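Local coordinates for aldehyde dehydrogenase family protein (Pseudomonas syringae pv. tomato, PDB 6X9L) that probably oxidises long-chain aliphatic aldehydes to the corresponding acids with NAD+ as electron acceptor, as a member of the aldehyde dehydrogenase family, at residues 84-87 with 88-92; 75-78 with 79-82; 468-471 with 472-476; 336-339 with 340-344; 137-140 with 141-144. The protein carries 1 engineered substitution. All coordinates share one frame; numbering follows the deposited sequence.

Contact 1. Residues 84-87 with 88-92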
loop_
_atom_site.group_PDB
_atom_site.type_symbol
_atom_site.label_atom_id
_atom_site.label_comp_id
_atom_site.label_asym_id
_atom_site.label_seq_id
_atom_site.Cartn_x
_atom_site.Cartn_y
_atom_site.Cartn_z
ATOM N N ARG A 84 -7.379 9.509 27.799
ATOM C CA ARG A 84 -8.660 9.508 28.503
ATOM C C ARG A 84 -9.595 8.438 27.951
ATOM O O ARG A 84 -10.260 7.726 28.713
ATOM C CB ARG A 84 -9.296 10.893 28.406
ATOM C CG ARG A 84 -10.675 10.986 28.963
ATOM C CD ARG A 84 -10.703 10.613 30.427
ATOM N NE ARG A 84 -12.007 10.912 31.012
ATOM C CZ ARG A 84 -12.456 10.418 32.165
ATOM N NH1 ARG A 84 -11.716 9.577 32.883
ATOM N NH2 ARG A 84 -13.660 10.762 32.593
ATOM N N ILE A 85 -9.675 8.319 26.628
ATOM C CA ILE A 85 -10.359 7.177 26.032
ATOM C C ILE A 85 -9.921 5.867 26.690
ATOM O O ILE A 85 -10.753 5.017 27.030
ATOM C CB ILE A 85 -10.114 7.155 24.511
ATOM C CG1 ILE A 85 -10.847 8.328 23.859
ATOM C CG2 ILE A 85 -10.555 5.830 23.911
ATOM C CD1 ILE A 85 -10.525 8.475 22.418
ATOM N N HIS A 86 -8.609 5.670 26.865
ATOM C CA HIS A 86 -8.120 4.427 27.463
ATOM C C HIS A 86 -8.612 4.256 28.900
ATOM O O HIS A 86 -8.970 3.144 29.315
ATOM C CB HIS A 86 -6.592 4.370 27.423
ATOM C CG HIS A 86 -6.008 3.173 28.117
ATOM N ND1 HIS A 86 -5.536 3.219 29.412
ATOM C CD2 HIS A 86 -5.812 1.902 27.691
ATOM C CE1 HIS A 86 -5.083 2.024 29.755
ATOM N NE2 HIS A 86 -5.243 1.206 28.730
ATOM N N GLU A 87 -8.607 5.336 29.689
ATOM C CA GLU A 87 -9.151 5.248 31.041
ATOM C C GLU A 87 -10.601 4.789 31.013
ATOM O O GLU A 87 -11.015 3.962 31.835
ATOM C CB GLU A 87 -9.053 6.595 31.747
ATOM C CG GLU A 87 -7.655 7.111 31.959
ATOM C CD GLU A 87 -7.653 8.573 32.375
ATOM O OE1 GLU A 87 -8.720 9.073 32.786
ATOM O OE2 GLU A 87 -6.590 9.227 32.275
ATOM N N LEU A 88 -11.385 5.311 30.066
ATOM C CA LEU A 88 -12.811 5.020 30.043
ATOM C C LEU A 88 -13.073 3.573 29.638
ATOM O O LEU A 88 -13.985 2.924 30.165
ATOM C CB LEU A 88 -13.513 5.998 29.103
ATOM C CG LEU A 88 -14.402 7.065 29.752
ATOM C CD1 LEU A 88 -13.947 7.380 31.178
ATOM C CD2 LEU A 88 -14.413 8.324 28.900
ATOM N N ILE A 89 -12.275 3.047 28.711
ATOM C CA ILE A 89 -12.371 1.632 28.377
ATOM C C ILE A 89 -12.170 0.783 29.630
ATOM O O ILE A 89 -12.936 -0.151 29.894
ATOM C CB ILE A 89 -11.357 1.284 27.271
ATOM C CG1 ILE A 89 -11.793 1.887 25.945
ATOM C CG2 ILE A 89 -11.149 -0.232 27.132
ATOM C CD1 ILE A 89 -10.730 1.785 24.864
ATOM N N ILE A 90 -11.146 1.118 30.433
ATOM C CA ILE A 90 -10.822 0.349 31.635
ATOM C C ILE A 90 -11.928 0.485 32.667
ATOM O O ILE A 90 -12.211 -0.452 33.424
ATOM C CB ILE A 90 -9.472 0.806 32.219
ATOM C CG1 ILE A 90 -8.333 0.533 31.229
ATOM C CG2 ILE A 90 -9.211 0.111 33.548
ATOM C CD1 ILE A 90 -7.943 -0.908 31.129
ATOM N N GLU A 91 -12.550 1.666 32.725
ATOM C CA GLU A 91 -13.635 1.935 33.667
ATOM C C GLU A 91 -14.913 1.203 33.273
ATOM O O GLU A 91 -15.646 0.703 34.134
ATOM C CB GLU A 91 -13.901 3.438 33.718
ATOM C CG GLU A 91 -13.459 4.160 34.962
ATOM C CD GLU A 91 -13.811 5.632 34.878
ATOM O OE1 GLU A 91 -12.894 6.479 34.944
ATOM O OE2 GLU A 91 -15.011 5.938 34.710
ATOM N N ARG A 92 -15.212 1.157 31.977
ATOM C CA ARG A 92 -16.436 0.542 31.486
ATOM C C ARG A 92 -16.190 -0.852 30.925
ATOM O O ARG A 92 -16.972 -1.328 30.097
ATOM C CB ARG A 92 -17.090 1.441 30.433
ATOM C CG ARG A 92 -17.387 2.840 30.929
ATOM C CD ARG A 92 -17.843 3.750 29.808
ATOM N NE ARG A 92 -17.933 5.143 30.245
ATOM C CZ ARG A 92 -18.431 6.128 29.503
ATOM N NH1 ARG A 92 -18.895 5.890 28.282
ATOM N NH2 ARG A 92 -18.478 7.358 29.981
#
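Arg84 leaves the helix with CG trans to its backbone N and then bends about its CB-CG bond (chi2 59°), which lays the guanidinium flat against Leu88. Leu88 CD1 sits over the centre of one face of that group, 3.5 Å from Arg84 CZ. The in-plane direction remains available for charge: Arg84 NH1 donates to Glu87 OE1 at 3.0 Å, close to the guanidinium plane and with an N-H...O angle of 153°. Glu91 OE1 lies one turn further on, 3.9 Å from the same Arg84 NH1; this is a long salt bridge, its carboxylate plane turned 62° from the guanidinium. Arg84, Glu87 and Glu91 thus form a salt-bridge network along helix 75-91, its Glu91 arm long. Elsewhere round the helix, Ile90 CG1 makes a CH-pi contact over one face of the His86 ring, 4.1 Å from its centroid, while His86 also packs on Val123 and Arg124 of helix 117-129. Ile85 CG2 meets Ile89 CD1 at 4.2 Å. Ile85 and Leu88 both rest on Leu197 and Ala201 of helix 188-201, to which Arg92 adds a salt bridge with Asp200.

Contact 2. Residues 75-78 with 79-82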
loop_
_atom_site.group_PDB
_atom_site.type_symbol
_atom_site.label_atom_id
_atom_site.label_comp_id
_atom_site.label_asym_id
_atom_site.label_seq_id
_atom_site.Cartn_x
_atom_site.Cartn_y
_atom_site.Cartn_z
ATOM N N PRO A 75 0.454 17.014 19.006
ATOM C CA PRO A 75 0.572 15.616 19.445
ATOM C C PRO A 75 0.356 15.434 20.936
ATOM O O PRO A 75 -0.377 14.523 21.338
ATOM C CB PRO A 75 1.993 15.246 19.005
ATOM C CG PRO A 75 2.219 16.070 17.798
ATOM C CD PRO A 75 1.484 17.371 18.018
ATOM N N GLU A 76 0.968 16.275 21.774
ATOM C CA GLU A 76 0.773 16.138 23.215
ATOM C C GLU A 76 -0.706 16.173 23.568
ATOM O O GLU A 76 -1.180 15.361 24.369
ATOM C CB GLU A 76 1.533 17.234 23.977
ATOM C CG GLU A 76 2.750 17.798 23.249
ATOM C CD GLU A 76 3.760 16.731 22.817
ATOM O OE1 GLU A 76 3.494 15.522 23.001
ATOM O OE2 GLU A 76 4.829 17.099 22.282
ATOM N N VAL A 77 -1.458 17.090 22.956
ATOM C CA VAL A 77 -2.858 17.250 23.328
ATOM C C VAL A 77 -3.700 16.107 22.767
ATOM O O VAL A 77 -4.575 15.567 23.457
ATOM C CB VAL A 77 -3.371 18.629 22.880
ATOM C CG1 VAL A 77 -4.869 18.638 22.887
ATOM C CG2 VAL A 77 -2.829 19.717 23.810
ATOM N N ARG A 78 -3.456 15.707 21.518
ATOM C CA ARG A 78 -4.116 14.501 21.019
ATOM C C ARG A 78 -3.861 13.319 21.951
ATOM O O ARG A 78 -4.794 12.592 22.309
ATOM C CB ARG A 78 -3.652 14.181 19.596
ATOM C CG ARG A 78 -3.813 15.339 18.620
ATOM C CD ARG A 78 -4.001 14.844 17.178
ATOM N NE ARG A 78 -2.854 14.088 16.683
ATOM C CZ ARG A 78 -1.864 14.611 15.961
ATOM N NH1 ARG A 78 -1.892 15.902 15.641
ATOM N NH2 ARG A 78 -0.852 13.847 15.550
ATOM N N ALA A 79 -2.609 13.141 22.389
ATOM C CA ALA A 79 -2.282 12.045 23.303
ATOM C C ALA A 79 -3.095 12.114 24.591
ATOM O O ALA A 79 -3.376 11.073 25.203
ATOM C CB ALA A 79 -0.792 12.039 23.633
ATOM N N GLN A 80 -3.477 13.315 25.024
ATOM C CA GLN A 80 -4.283 13.429 26.238
ATOM C C GLN A 80 -5.693 12.872 26.033
ATOM O O GLN A 80 -6.233 12.175 26.905
ATOM C CB GLN A 80 -4.313 14.887 26.705
ATOM C CG GLN A 80 -2.998 15.306 27.347
ATOM C CD GLN A 80 -2.884 16.797 27.639
ATOM O OE1 GLN A 80 -3.680 17.608 27.160
ATOM N NE2 GLN A 80 -1.873 17.166 28.432
ATOM N N VAL A 81 -6.298 13.157 24.879
ATOM C CA VAL A 81 -7.638 12.651 24.602
ATOM C C VAL A 81 -7.609 11.129 24.514
ATOM O O VAL A 81 -8.464 10.422 25.068
ATOM C CB VAL A 81 -8.187 13.284 23.306
ATOM C CG1 VAL A 81 -9.589 12.801 23.042
ATOM C CG2 VAL A 81 -8.143 14.804 23.407
ATOM N N ILE A 82 -6.609 10.610 23.805
ATOM C CA ILE A 82 -6.459 9.175 23.655
ATOM C C ILE A 82 -6.243 8.534 25.008
ATOM O O ILE A 82 -6.846 7.500 25.323
ATOM C CB ILE A 82 -5.301 8.882 22.687
ATOM C CG1 ILE A 82 -5.643 9.444 21.307
ATOM C CG2 ILE A 82 -4.962 7.395 22.663
ATOM C CD1 ILE A 82 -4.496 9.465 20.363
#
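Val77 and Gln80 meet through a methyl and an amide oxygen, Val77 CG2 standing 4.0 Å from Gln80 OE1. Most of the remaining side-chain contact here is made with backbone carbonyls of the preceding turn. Ala79 CB lies 3.4 Å from Pro75 O and as near Glu76 O, while Ile82 CG1 approaches Arg78 O to 3.4 Å because its first torsion (chi1 -63°) keeps that branch beside its own backbone N. Val81 does the same with its CG2 branch, 3.6 Å from Val77 O.

Behind these contacts stands the opening of helix 75-91, with Pro75 in its first turn. Ala79 N bonds to Pro75 O at 2.8 Å and Ile82 N to Arg78 O at 3.1 Å, the second nearly straight at 172°. Between them the ladder is less regular: Gln80 N is divided between Glu76 O and Val77 O, both weak bonds, and Val77 O also receives Val81 N. Ser74, just ahead of the helix, accepts the N-H of Val77 through its OG.

Further out, Arg78 is buried and bends at chi3 (-62°), carrying its guanidinium back past Pro75; the side chain packs on Phe135 and Trp70. NH2 of Arg78 bonds to the carbonyl oxygen of Ala174, the last residue of helix 161-174, a helix end whose partial negative charge would suit an arginine; NH1 makes a weak bond to Thr73 O. Ile82 packs on Ile173 of that helix and on Val123 and Arg127 of helix 117-129.

Contact 3. Residues 468-471 with 472-476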
loop_
_atom_site.group_PDB
_atom_site.type_symbol
_atom_site.label_atom_id
_atom_site.label_comp_id
_atom_site.label_asym_id
_atom_site.label_seq_id
_atom_site.Cartn_x
_atom_site.Cartn_y
_atom_site.Cartn_z
ATOM N N TYR A 468 -0.935 -2.430 14.661
ATOM C CA TYR A 468 -0.303 -2.483 15.983
ATOM C C TYR A 468 0.936 -1.591 16.039
ATOM O O TYR A 468 1.640 -1.441 15.039
ATOM C CB TYR A 468 0.104 -3.906 16.382
ATOM C CG TYR A 468 -0.952 -5.008 16.312
ATOM C CD1 TYR A 468 -2.159 -4.842 15.628
ATOM C CD2 TYR A 468 -0.718 -6.237 16.924
ATOM C CE1 TYR A 468 -3.102 -5.877 15.566
ATOM C CE2 TYR A 468 -1.647 -7.265 16.866
ATOM C CZ TYR A 468 -2.837 -7.083 16.193
ATOM O OH TYR A 468 -3.745 -8.125 16.154
ATOM N N GLY A 469 1.210 -0.994 17.193
ATOM C CA GLY A 469 2.435 -0.247 17.406
ATOM C C GLY A 469 2.783 0.827 16.385
ATOM O O GLY A 469 1.920 1.306 15.641
ATOM N N VAL A 470 4.076 1.189 16.337
ATOM C CA VAL A 470 4.513 2.271 15.459
ATOM C C VAL A 470 4.191 1.956 13.994
ATOM O O VAL A 470 3.796 2.846 13.237
ATOM C CB VAL A 470 6.012 2.556 15.677
ATOM C CG1 VAL A 470 6.822 1.317 15.438
ATOM C CG2 VAL A 470 6.498 3.669 14.748
ATOM N N HIS A 471 4.374 0.698 13.564
ATOM C CA HIS A 471 4.074 0.337 12.177
ATOM C C HIS A 471 2.638 0.674 11.813
ATOM O O HIS A 471 2.378 1.317 10.786
ATOM C CB HIS A 471 4.325 -1.146 11.948
ATOM C CG HIS A 471 5.770 -1.504 11.908
ATOM N ND1 HIS A 471 6.558 -1.543 13.041
ATOM C CD2 HIS A 471 6.580 -1.820 10.870
ATOM C CE1 HIS A 471 7.788 -1.884 12.704
ATOM N NE2 HIS A 471 7.828 -2.052 11.393
ATOM N N GLY A 472 1.687 0.215 12.633
ATOM C CA GLY A 472 0.289 0.525 12.384
ATOM C C GLY A 472 0.014 2.011 12.384
ATOM O O GLY A 472 -0.825 2.494 11.619
ATOM N N PHE A 473 0.725 2.754 13.227
ATOM C CA PHE A 473 0.581 4.204 13.279
ATOM C C PHE A 473 1.015 4.855 11.962
ATOM O O PHE A 473 0.379 5.810 11.484
ATOM C CB PHE A 473 1.402 4.713 14.471
ATOM C CG PHE A 473 1.461 6.203 14.611
ATOM C CD1 PHE A 473 0.362 6.918 15.065
ATOM C CD2 PHE A 473 2.639 6.880 14.347
ATOM C CE1 PHE A 473 0.429 8.283 15.219
ATOM C CE2 PHE A 473 2.716 8.250 14.502
ATOM C CZ PHE A 473 1.610 8.953 14.939
ATOM N N GLU A 474 2.077 4.331 11.344
ATOM C CA GLU A 474 2.591 4.933 10.118
ATOM C C GLU A 474 1.707 4.658 8.900
ATOM O O GLU A 474 1.813 5.387 7.909
ATOM C CB GLU A 474 4.028 4.465 9.885
ATOM C CG GLU A 474 4.990 4.987 10.966
ATOM C CD GLU A 474 6.461 4.748 10.653
ATOM O OE1 GLU A 474 6.796 3.703 10.054
ATOM O OE2 GLU A 474 7.286 5.613 11.021
ATOM N N GLU A 475 0.814 3.662 8.967
ATOM C CA GLU A 475 -0.158 3.460 7.903
ATOM C C GLU A 475 -1.096 4.647 7.732
ATOM O O GLU A 475 -1.728 4.772 6.681
ATOM C CB GLU A 475 -0.982 2.206 8.173
ATOM C CG GLU A 475 -0.154 0.957 8.267
ATOM C CD GLU A 475 0.338 0.477 6.909
ATOM O OE1 GLU A 475 -0.315 0.810 5.898
ATOM O OE2 GLU A 475 1.372 -0.238 6.864
ATOM N N TYR A 476 -1.206 5.522 8.727
ATOM C CA TYR A 476 -2.082 6.679 8.624
ATOM C C TYR A 476 -1.328 7.978 8.372
ATOM O O TYR A 476 -1.939 9.052 8.410
ATOM C CB TYR A 476 -2.943 6.792 9.881
ATOM C CG TYR A 476 -3.877 5.619 10.026
ATOM C CD1 TYR A 476 -5.142 5.638 9.450
ATOM C CD2 TYR A 476 -3.480 4.472 10.697
ATOM C CE1 TYR A 476 -5.987 4.558 9.561
ATOM C CE2 TYR A 476 -4.321 3.397 10.823
ATOM C CZ TYR A 476 -5.574 3.437 10.252
ATOM O OH TYR A 476 -6.422 2.357 10.376
#
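Gly472 N, buried in the tight part of this turn, donates to Tyr468 O at 2.9 Å, the donor standing above the carbonyl plane rather than within it. Gly472 brings no side chain to the place where the backbone of Tyr468 comes close. Phe473 N binds Gly469 O at 3.1 Å, and Phe473 CB lies 3.3 Å from Val470 O. A chi1 of 175° then swings the Phe473 ring away from the preceding turn, to meet Tyr133 edge-to-face and to pack on Ala174.

The other side is looser. Val470 CG2 and Glu474 CD are 4.2 Å apart, and the carboxylate reaches onward, Glu474 OE2 bonding to Tyr133 OH. Glu474 N bonds to Val470 O at 3.0 Å, while the bonds to His471 O from Glu474 N and Glu475 N are weak.

The Tyr468 side chain lies about 4 Å from the bound octanal (nearest atoms), stacked on Phe456 and with its OH bonded to Tyr163 OH. His471 packs on Thr479 of the second subunit. Helix 469-474 leads into strand 477-483, while Tyr476 packs on helix 161-174 and on strands 143-155 and 230-234.

Contact 4. Residues 336-339 with 340-344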
loop_
_atom_site.group_PDB
_atom_site.type_symbol
_atom_site.label_atom_id
_atom_site.label_comp_id
_atom_site.label_asym_id
_atom_site.label_seq_id
_atom_site.Cartn_x
_atom_site.Cartn_y
_atom_site.Cartn_z
ATOM N N GLU A 336 -25.464 -17.379 12.848
ATOM C CA GLU A 336 -26.038 -18.495 12.100
ATOM C C GLU A 336 -25.303 -18.743 10.785
ATOM O O GLU A 336 -25.004 -19.893 10.431
ATOM C CB GLU A 336 -27.519 -18.240 11.844
ATOM C CG GLU A 336 -28.161 -19.363 11.060
ATOM C CD GLU A 336 -29.661 -19.396 11.202
ATOM O OE1 GLU A 336 -30.267 -18.323 11.432
ATOM O OE2 GLU A 336 -30.228 -20.505 11.086
ATOM N N ALA A 337 -25.028 -17.681 10.033
ATOM C CA ALA A 337 -24.263 -17.822 8.798
ATOM C C ALA A 337 -22.924 -18.518 9.038
ATOM O O ALA A 337 -22.595 -19.503 8.368
ATOM C CB ALA A 337 -24.050 -16.455 8.155
ATOM N N GLN A 338 -22.144 -18.042 10.011
ATOM C CA GLN A 338 -20.860 -18.690 10.280
ATOM C C GLN A 338 -21.037 -20.140 10.734
ATOM O O GLN A 338 -20.268 -21.023 10.330
ATOM C CB GLN A 338 -20.066 -17.914 11.329
ATOM C CG GLN A 338 -18.647 -18.417 11.455
ATOM C CD GLN A 338 -17.900 -18.293 10.150
ATOM O OE1 GLN A 338 -18.102 -17.338 9.401
ATOM N NE2 GLN A 338 -17.055 -19.269 9.848
ATOM N N PHE A 339 -22.027 -20.397 11.596
ATOM C CA PHE A 339 -22.303 -21.755 12.054
ATOM C C PHE A 339 -22.431 -22.708 10.883
ATOM O O PHE A 339 -21.837 -23.792 10.881
ATOM C CB PHE A 339 -23.582 -21.788 12.891
ATOM C CG PHE A 339 -24.020 -23.176 13.287
ATOM C CD1 PHE A 339 -23.294 -23.913 14.219
ATOM C CD2 PHE A 339 -25.170 -23.751 12.738
ATOM C CE1 PHE A 339 -23.690 -25.189 14.593
ATOM C CE2 PHE A 339 -25.583 -25.049 13.117
ATOM C CZ PHE A 339 -24.822 -25.767 14.047
ATOM N N HIS A 340 -23.228 -22.320 9.878
ATOM C CA HIS A 340 -23.505 -23.203 8.749
ATOM C C HIS A 340 -22.287 -23.364 7.857
ATOM O O HIS A 340 -22.102 -24.416 7.227
ATOM C CB HIS A 340 -24.658 -22.664 7.918
ATOM C CG HIS A 340 -25.971 -22.689 8.620
ATOM N ND1 HIS A 340 -26.539 -23.854 9.084
ATOM C CD2 HIS A 340 -26.841 -21.697 8.918
ATOM C CE1 HIS A 340 -27.701 -23.579 9.647
ATOM N NE2 HIS A 340 -27.910 -22.277 9.554
ATOM N N ARG A 341 -21.478 -22.317 7.753
ATOM C CA ARG A 341 -20.265 -22.407 6.958
ATOM C C ARG A 341 -19.310 -23.432 7.566
ATOM O O ARG A 341 -18.876 -24.368 6.886
ATOM C CB ARG A 341 -19.633 -21.015 6.838
ATOM C CG ARG A 341 -19.586 -20.491 5.407
ATOM C CD ARG A 341 -19.981 -19.021 5.271
ATOM N NE ARG A 341 -19.396 -18.170 6.292
ATOM C CZ ARG A 341 -19.860 -16.961 6.587
ATOM N NH1 ARG A 341 -20.895 -16.478 5.919
ATOM N NH2 ARG A 341 -19.287 -16.232 7.545
ATOM N N VAL A 342 -19.017 -23.300 8.866
ATOM C CA VAL A 342 -18.134 -24.245 9.555
ATOM C C VAL A 342 -18.652 -25.674 9.406
ATOM O O VAL A 342 -17.901 -26.604 9.075
ATOM C CB VAL A 342 -17.996 -23.851 11.034
ATOM C CG1 VAL A 342 -17.196 -24.884 11.772
ATOM C CG2 VAL A 342 -17.336 -22.497 11.133
ATOM N N GLN A 343 -19.946 -25.865 9.659
ATOM C CA GLN A 343 -20.577 -27.171 9.502
ATOM C C GLN A 343 -20.328 -27.750 8.113
ATOM O O GLN A 343 -20.100 -28.956 7.961
ATOM C CB GLN A 343 -22.072 -27.037 9.779
ATOM C CG GLN A 343 -22.608 -28.026 10.787
ATOM C CD GLN A 343 -21.933 -27.958 12.130
ATOM O OE1 GLN A 343 -21.850 -28.959 12.828
ATOM N NE2 GLN A 343 -21.453 -26.786 12.505
ATOM N N ALA A 344 -20.358 -26.904 7.085
ATOM C CA ALA A 344 -20.095 -27.398 5.737
ATOM C C ALA A 344 -18.641 -27.822 5.582
ATOM O O ALA A 344 -18.343 -28.812 4.903
ATOM C CB ALA A 344 -20.455 -26.331 4.707
#
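Glu336 and His340, one turn apart, run side by side and join through a side-chain hydrogen bond: His340 NE2 donates to Glu336 OE2 at 3.3 Å, nearly straight at 166°. The carboxylate oxygen lies in the plane of the imidazole, at its edge, and is used on its anti side. Glu336 can reach so far because its chain is extended from a CG trans to the backbone N. A second polar grouping surrounds Phe339 O, which takes the backbone N of Gln343 at 3.1 Å and, more weakly, Gln343 NE2 at 3.4 Å; the amide's other end, Gln343 OE1, is held by the backbone N of Gly362. Gln338 OE1 comes up to Arg341 NH2, the side chains crossing at about a right angle, but the modelled distance is too short to rely on.

All this belongs to the first turns of helix 336-351, which precedes strand 355-358, an outermost strand, within this chain, of the seven-stranded sheet. Gln338 N bonds to Asn335 OD1 just before the helix. The side chain of Gln338 lies about 4 Å from that of Trp158, an NAD-binding residue, and that of Arg341 about 5 Å from the cofactor itself.

The edge of Phe339 points at the face of His340, a T-shaped pair with centroids 5.4 Å apart and planes at 63°. The Phe339 ring and the Gln343 amide have planes 28° apart, NE2 approaching obliquely, with Phe339 CE1 3.5 Å from Gln343 NE2. Outside the helix, Phe339 packs on Arg363 and Thr373. Of the aliphatic groups, Val342 CG2 rests 3.5 Å from Gln338 NE2.

Contact 5. Residues 137-140 with 141-144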
loop_
_atom_site.group_PDB
_atom_site.type_symbol
_atom_site.label_atom_id
_atom_site.label_comp_id
_atom_site.label_asym_id
_atom_site.label_seq_id
_atom_site.Cartn_x
_atom_site.Cartn_y
_atom_site.Cartn_z
ATOM N N THR A 137 12.045 15.320 10.425
ATOM C CA THR A 137 13.437 14.878 10.447
ATOM C C THR A 137 14.201 15.710 9.430
ATOM O O THR A 137 13.660 16.056 8.376
ATOM C CB THR A 137 13.558 13.392 10.101
ATOM O OG1 THR A 137 12.867 12.629 11.084
ATOM C CG2 THR A 137 14.999 12.952 10.065
ATOM N N VAL A 138 15.450 16.033 9.734
ATOM C CA VAL A 138 16.236 16.904 8.877
ATOM C C VAL A 138 17.521 16.167 8.525
ATOM O O VAL A 138 18.333 15.866 9.409
ATOM C CB VAL A 138 16.511 18.256 9.547
ATOM C CG1 VAL A 138 17.337 19.147 8.654
ATOM C CG2 VAL A 138 15.174 18.919 9.907
ATOM N N GLU A 139 17.693 15.855 7.234
ATOM C CA GLU A 139 18.811 15.066 6.728
ATOM C C GLU A 139 19.870 15.913 6.042
ATOM O O GLU A 139 20.765 15.357 5.402
ATOM C CB GLU A 139 18.326 14.002 5.742
ATOM C CG GLU A 139 17.876 14.577 4.382
ATOM C CD GLU A 139 17.869 13.548 3.231
ATOM O OE1 GLU A 139 18.926 13.367 2.577
ATOM O OE2 GLU A 139 16.805 12.931 2.969
ATOM N N GLY A 140 19.787 17.236 6.145
ATOM C CA GLY A 140 20.708 18.108 5.445
ATOM C C GLY A 140 20.027 19.398 5.039
ATOM O O GLY A 140 19.696 20.216 5.904
ATOM N N GLY A 141 19.827 19.599 3.732
ATOM C CA GLY A 141 18.918 20.593 3.202
ATOM C C GLY A 141 17.530 20.063 2.920
ATOM O O GLY A 141 16.684 20.805 2.416
ATOM N N THR A 142 17.268 18.786 3.222
ATOM C CA THR A 142 15.970 18.159 2.999
ATOM C C THR A 142 15.373 17.752 4.333
ATOM O O THR A 142 16.069 17.195 5.184
ATOM C CB THR A 142 16.072 16.912 2.083
ATOM O OG1 THR A 142 16.417 17.310 0.747
ATOM C CG2 THR A 142 14.746 16.143 2.057
ATOM N N ALA A 143 14.087 18.028 4.515
ATOM C CA ALA A 143 13.366 17.666 5.727
ATOM C C ALA A 143 12.220 16.724 5.373
ATOM O O ALA A 143 11.525 16.926 4.373
ATOM C CB ALA A 143 12.816 18.908 6.455
ATOM N N ILE A 144 12.047 15.690 6.194
ATOM C CA ILE A 144 10.955 14.732 6.069
ATOM C C ILE A 144 9.899 15.088 7.102
ATOM O O ILE A 144 10.184 15.117 8.306
ATOM C CB ILE A 144 11.440 13.294 6.289
ATOM C CG1 ILE A 144 12.761 13.049 5.552
ATOM C CG2 ILE A 144 10.334 12.297 5.933
ATOM C CD1 ILE A 144 12.629 12.892 4.079
#
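Thr137 and Ile144 face each other as an antiparallel hydrogen-bonded pair, Ile144 N donating to Thr137 O at 2.7 Å and Thr137 N to Ile144 O at 2.8 Å. Nearer the turn a third backbone bond joins Glu139 N to Thr142 O at 2.9 Å. Between these bonds Val138 and Ala143 form the non-hydrogen-bonded pair, and Ala143 CA adds a C-H...O contact to Thr137 O at 3.1 Å.

Side-chain packing surrounds this ladder. Glu139 holds CG between its backbone N and carbonyl carbon (chi1 72°), which lays the extended chain alongside Thr142; Glu139 CG and Thr142 CB are 3.7 Å apart. On the other face of the sheet from Thr137 and Ile144, Val138 CG2 touches Ala143 CB at 4.2 Å, and both residues pack on Phe485. Gly140 and Gly141 carry the chain round the tip, Gly140 with a positive phi (147°) that its lack of a side chain readily allows.

Residues 141-144 also bond through the backbone, Gly141 to Ala486 and Ala143 to Ile482, and the second subunit closes in: Thr142 OG1 bonds to ND2 of its Asn451, and Ile144 packs on its Pro455. The whole is a beta hairpin projecting from the body of the subunit, as in the oligomerisation arm typical of aldehyde dehydrogenases.

Overall arrangement
All five contacts are local and partly buried, but their chemistry differs with their place. Contact 3 has no fully exposed touching residue, contacts 4 and 5 four each. Contacts 1 and 2 lie in series on helix 75-91, their centres 14 Å apart; contact 1 combines a charged surface network with apolar sides facing other helices, whereas contact 2 leans on the backbone and a buried arginine. Contacts 3 and 4 lie on opposite sides of the chain's centre, their centres about 34 Å apart: contact 3 is largely backbone-made, with Tyr468 close to octanal, contact 4 rich in side-chain polar and aromatic pairs near NAD. Contact 5 alone is beta structure and is the most peripheral. Contacts 3 and 5 both touch the second subunit.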